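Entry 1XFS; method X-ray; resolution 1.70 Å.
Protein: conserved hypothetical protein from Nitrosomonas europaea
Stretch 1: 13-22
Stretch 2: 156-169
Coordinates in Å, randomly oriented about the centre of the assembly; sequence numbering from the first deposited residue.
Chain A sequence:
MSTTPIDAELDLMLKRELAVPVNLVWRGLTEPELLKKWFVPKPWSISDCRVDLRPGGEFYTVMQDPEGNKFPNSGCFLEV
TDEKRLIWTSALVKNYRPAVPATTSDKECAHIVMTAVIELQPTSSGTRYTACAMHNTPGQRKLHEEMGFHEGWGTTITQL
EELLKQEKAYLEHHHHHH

Stretch 1 13-22: MLKRELAVPV
Stretch 2, residues 156-169: TITQLEELLKQEKA

The end of a β-strand, 13-18, which enters from earlier in the chain, lies along a helix already under way at 156, the two running nearly parallel: their N-to-C directions differ by 14° and their axes come within 9.6 Å. The register is set by CA pairs Arg16 CA to Ile157 CA at 7.8 Å, Leu18 CA to Glu161 CA at 6.1 Å and Val20 CA to Lys165 CA at 7.0 Å, so each step of two residues in stretch 1 matches a step of four, about one turn, in the helix. Strand phi/psi values stay extended through Leu18 (-111/134); Ala19 breaks the run at -84/56, Val20 returns to -144/144, and Pro21 (-64/152) is the N-cap residue of the next helix. Residues 156-165 keep phi near -65 and psi near -40, with i to i-4 bonds such as Glu161 N to Ile157 O and Leu164 N to Leu160 O, both 3.0 Å.

Just past the strand, at Ala19, the backbone amide finds its acceptor on the helix. Ala19 N donates to Glu161 OE1 at 2.9 Å, almost straight at 174°. Glu161 leaves its CA sideways, but a fully extended side chain (chi1 t, chi2 t) carries the carboxylate to the loop. The same oxygen is shared: Lys165 NZ, one turn on, reaches Glu161 OE1 at 3.3 Å in a salt bridge whose hydrogen bond is weak. Lys165 manages this with chi1 m and the rest of its chain t, its CG also packing 4.0 Å from Val20 CG2. Val20 N turns back to Leu18 O at 2.9 Å, a weak bond.

At the other end, Arg16 folds, with chi1, chi2 and chi3 all m. Its NH2 donates to Thr158 OG1 at 2.9 Å and 161°, the hydroxyl lying at the guanidinium edge, near its plane, with Thr158 at chi1 m. Ile157 CB, 3.7 Å from Arg16 NH1, lies over one face. Arg16 NH1 and Thr158 OG1 also have hydrogen bonds to residues flanking the stretches; Thr156 OG1, Gln159 OE1 and Gln159 NE2 are satisfied elsewhere in the structure.

Beside these polar points runs an apolar seam. Leu14 (t, p) places CD2 4.2 Å from CG1 of Ile157 (m, m). Leu18 (m, p) has CD1 4.1 Å from Ile157 CG2 and CD2 4.2 Å from CD2 of Leu160 (t, p). Val20 (t) closes the seam, CG1 4.0 Å from CD1 of Leu164 (m, t). Leu14, Arg16 and Val20 point toward the helix and Leu18 sideways, all four packing against it; Glu17 points away, its OE1 in a long salt bridge with Lys15 NZ at 3.8 Å.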

# COMPACT_ATOMS: atom_id res chain seq x y z
N MSE A 13 8.61 -5.67 16.57
CA MSE A 13 7.91 -6.95 16.47
C MSE A 13 7.39 -7.46 17.81
O MSE A 13 7.92 -7.11 18.87
CB MSE A 13 8.84 -8.00 15.85
CG MSE A 13 8.16 -9.32 15.52
SE MSE A 13 9.32 -10.62 14.66
CE MSE A 13 9.85 -11.63 16.22
N LEU A 14 6.35 -8.28 17.75
CA LEU A 14 5.74 -8.87 18.93
C LEU A 14 5.27 -10.28 18.60
O LEU A 14 4.55 -10.48 17.63
CB LEU A 14 4.55 -8.02 19.39
CG LEU A 14 3.79 -8.46 20.64
CD1 LEU A 14 4.72 -8.43 21.85
CD2 LEU A 14 2.61 -7.53 20.87
N LYS A 15 5.69 -11.27 19.39
CA LYS A 15 5.28 -12.65 19.15
C LYS A 15 4.55 -13.19 20.37
O LYS A 15 5.01 -13.04 21.50
CB LYS A 15 6.50 -13.53 18.84
CG LYS A 15 6.12 -14.94 18.37
CD LYS A 15 7.35 -15.79 18.04
CE LYS A 15 8.12 -16.16 19.30
NZ LYS A 15 7.29 -16.98 20.22
N ARG A 16 3.41 -13.83 20.14
CA ARG A 16 2.61 -14.38 21.23
C ARG A 16 1.99 -15.72 20.86
O ARG A 16 1.82 -16.03 19.68
CB ARG A 16 1.51 -13.39 21.62
CG ARG A 16 2.01 -12.10 22.26
CD ARG A 16 2.39 -12.33 23.71
NE ARG A 16 1.21 -12.63 24.50
CZ ARG A 16 0.36 -11.72 24.97
NH1 ARG A 16 0.58 -10.43 24.73
NH2 ARG A 16 -0.71 -12.09 25.65
N GLU A 17 1.67 -16.52 21.87
CA GLU A 17 1.04 -17.82 21.65
C GLU A 17 -0.35 -17.76 22.27
O GLU A 17 -0.48 -17.51 23.47
CB GLU A 17 1.86 -18.93 22.32
CG GLU A 17 3.30 -19.04 21.85
CD GLU A 17 3.42 -19.62 20.45
OE1 GLU A 17 4.55 -19.65 19.92
OE2 GLU A 17 2.39 -20.04 19.88
N LEU A 18 -1.38 -17.97 21.46
CA LEU A 18 -2.75 -17.95 21.96
C LEU A 18 -3.35 -19.35 21.94
O LEU A 18 -3.23 -20.06 20.95
CB LEU A 18 -3.63 -17.02 21.12
CG LEU A 18 -3.31 -15.52 21.12
CD1 LEU A 18 -2.11 -15.26 20.23
CD2 LEU A 18 -4.52 -14.74 20.62
N ALA A 19 -4.01 -19.72 23.04
CA ALA A 19 -4.63 -21.04 23.14
C ALA A 19 -6.01 -21.03 22.50
O ALA A 19 -7.02 -21.36 23.13
CB ALA A 19 -4.73 -21.45 24.60
N VAL A 20 -6.04 -20.64 21.23
CA VAL A 20 -7.26 -20.54 20.45
C VAL A 20 -6.92 -20.96 19.02
O VAL A 20 -5.82 -20.70 18.54
CB VAL A 20 -7.78 -19.08 20.45
CG1 VAL A 20 -8.94 -18.93 19.48
CG2 VAL A 20 -8.20 -18.68 21.85
N PRO A 21 -7.86 -21.65 18.34
CA PRO A 21 -7.64 -22.10 16.96
C PRO A 21 -7.47 -20.92 16.00
O PRO A 21 -8.01 -19.84 16.23
CB PRO A 21 -8.89 -22.92 16.67
CG PRO A 21 -9.93 -22.24 17.50
CD PRO A 21 -9.20 -22.03 18.80
N VAL A 22 -6.74 -21.15 14.91
CA VAL A 22 -6.46 -20.11 13.93
C VAL A 22 -7.70 -19.51 13.27
O VAL A 22 -7.72 -18.32 12.95
CB VAL A 22 -5.50 -20.63 12.83
CG1 VAL A 22 -6.21 -21.67 11.96
CG2 VAL A 22 -5.00 -19.47 11.98
N THR A 156 -3.31 -5.61 23.97
CA THR A 156 -4.40 -5.89 23.04
C THR A 156 -4.47 -7.37 22.71
O THR A 156 -5.56 -7.92 22.58
CB THR A 156 -4.27 -5.06 21.72
OG1 THR A 156 -3.12 -5.49 20.97
CG2 THR A 156 -4.14 -3.58 22.03
N ILE A 157 -3.32 -8.02 22.59
CA ILE A 157 -3.31 -9.45 22.28
C ILE A 157 -3.91 -10.23 23.45
O ILE A 157 -4.62 -11.21 23.25
CB ILE A 157 -1.88 -9.96 22.00
CG1 ILE A 157 -1.24 -9.11 20.89
CG2 ILE A 157 -1.92 -11.42 21.58
CD1 ILE A 157 -2.07 -9.03 19.62
N THR A 158 -3.64 -9.78 24.67
CA THR A 158 -4.18 -10.45 25.85
C THR A 158 -5.71 -10.31 25.85
O THR A 158 -6.43 -11.25 26.17
CB THR A 158 -3.59 -9.87 27.15
OG1 THR A 158 -2.18 -10.14 27.18
CG2 THR A 158 -4.25 -10.48 28.38
N GLN A 159 -6.19 -9.13 25.48
CA GLN A 159 -7.62 -8.88 25.42
C GLN A 159 -8.26 -9.73 24.33
O GLN A 159 -9.39 -10.21 24.47
CB GLN A 159 -7.89 -7.40 25.15
CG GLN A 159 -7.41 -6.50 26.28
CD GLN A 159 -7.54 -5.02 25.98
OE1 GLN A 159 -7.29 -4.18 26.84
NE2 GLN A 159 -7.94 -4.69 24.75
N LEU A 160 -7.53 -9.92 23.24
CA LEU A 160 -8.02 -10.73 22.13
C LEU A 160 -8.23 -12.18 22.57
O LEU A 160 -9.30 -12.76 22.37
CB LEU A 160 -7.03 -10.69 20.96
CG LEU A 160 -7.32 -11.61 19.78
CD1 LEU A 160 -8.71 -11.31 19.21
CD2 LEU A 160 -6.26 -11.41 18.70
N GLU A 161 -7.20 -12.77 23.17
CA GLU A 161 -7.28 -14.15 23.61
C GLU A 161 -8.42 -14.32 24.62
O GLU A 161 -9.14 -15.32 24.58
CB GLU A 161 -5.96 -14.59 24.24
CG GLU A 161 -5.86 -16.10 24.43
CD GLU A 161 -4.56 -16.53 25.09
OE1 GLU A 161 -4.30 -17.75 25.15
OE2 GLU A 161 -3.81 -15.64 25.55
N GLU A 162 -8.58 -13.35 25.51
CA GLU A 162 -9.64 -13.41 26.51
C GLU A 162 -11.02 -13.38 25.87
O GLU A 162 -11.93 -14.08 26.29
CB GLU A 162 -9.50 -12.23 27.49
CG GLU A 162 -10.58 -12.16 28.54
CD GLU A 162 -10.43 -10.96 29.45
OE1 GLU A 162 -10.55 -9.82 28.95
OE2 GLU A 162 -10.18 -11.15 30.66
N LEU A 163 -11.17 -12.55 24.84
CA LEU A 163 -12.43 -12.41 24.13
C LEU A 163 -12.84 -13.68 23.39
O LEU A 163 -13.98 -14.14 23.51
CB LEU A 163 -12.34 -11.26 23.12
CG LEU A 163 -13.53 -11.06 22.18
CD1 LEU A 163 -14.74 -10.59 22.97
CD2 LEU A 163 -13.16 -10.02 21.12
N LEU A 164 -11.91 -14.24 22.63
CA LEU A 164 -12.18 -15.44 21.84
C LEU A 164 -12.51 -16.66 22.69
O LEU A 164 -13.29 -17.52 22.28
CB LEU A 164 -11.00 -15.73 20.92
CG LEU A 164 -10.73 -14.63 19.89
CD1 LEU A 164 -9.50 -15.00 19.06
CD2 LEU A 164 -11.95 -14.46 18.99
N LYS A 165 -11.91 -16.74 23.88
CA LYS A 165 -12.17 -17.88 24.75
C LYS A 165 -13.60 -17.88 25.31
O LYS A 165 -14.21 -18.94 25.44
CB LYS A 165 -11.17 -17.90 25.91
CG LYS A 165 -9.77 -18.31 25.48
CD LYS A 165 -8.83 -18.39 26.66
CE LYS A 165 -7.45 -18.85 26.23
NZ LYS A 165 -6.50 -18.85 27.38
N GLN A 166 -14.13 -16.71 25.62
CA GLN A 166 -15.48 -16.62 26.17
C GLN A 166 -16.58 -16.55 25.11
O GLN A 166 -17.74 -16.86 25.39
CB GLN A 166 -15.59 -15.42 27.11
CG GLN A 166 -14.67 -15.52 28.32
CD GLN A 166 -14.87 -16.82 29.08
OE1 GLN A 166 -15.95 -17.09 29.61
NE2 GLN A 166 -13.82 -17.64 29.14
N GLU A 167 -16.22 -16.14 23.90
CA GLU A 167 -17.19 -16.04 22.81
C GLU A 167 -17.06 -17.28 21.93
O GLU A 167 -17.83 -17.48 20.99
CB GLU A 167 -16.92 -14.78 21.98
CG GLU A 167 -18.01 -14.45 20.97
CD GLU A 167 -19.28 -13.90 21.62
OE1 GLU A 167 -19.86 -14.60 22.48
OE2 GLU A 167 -19.69 -12.78 21.27
N LYS A 168 -16.08 -18.12 22.26
CA LYS A 168 -15.80 -19.34 21.51
C LYS A 168 -17.04 -20.20 21.25
O LYS A 168 -17.29 -20.61 20.12
CB LYS A 168 -14.75 -20.17 22.24
CG LYS A 168 -14.25 -21.38 21.47
CD LYS A 168 -13.10 -22.06 22.19
CE LYS A 168 -12.53 -23.21 21.38
NZ LYS A 168 -13.54 -24.27 21.11
N ALA A 169 -17.81 -20.46 22.30
CA ALA A 169 -19.01 -21.28 22.17
C ALA A 169 -19.98 -20.68 21.16
O ALA A 169 -20.45 -21.37 20.25
CB ALA A 169 -19.69 -21.42 23.54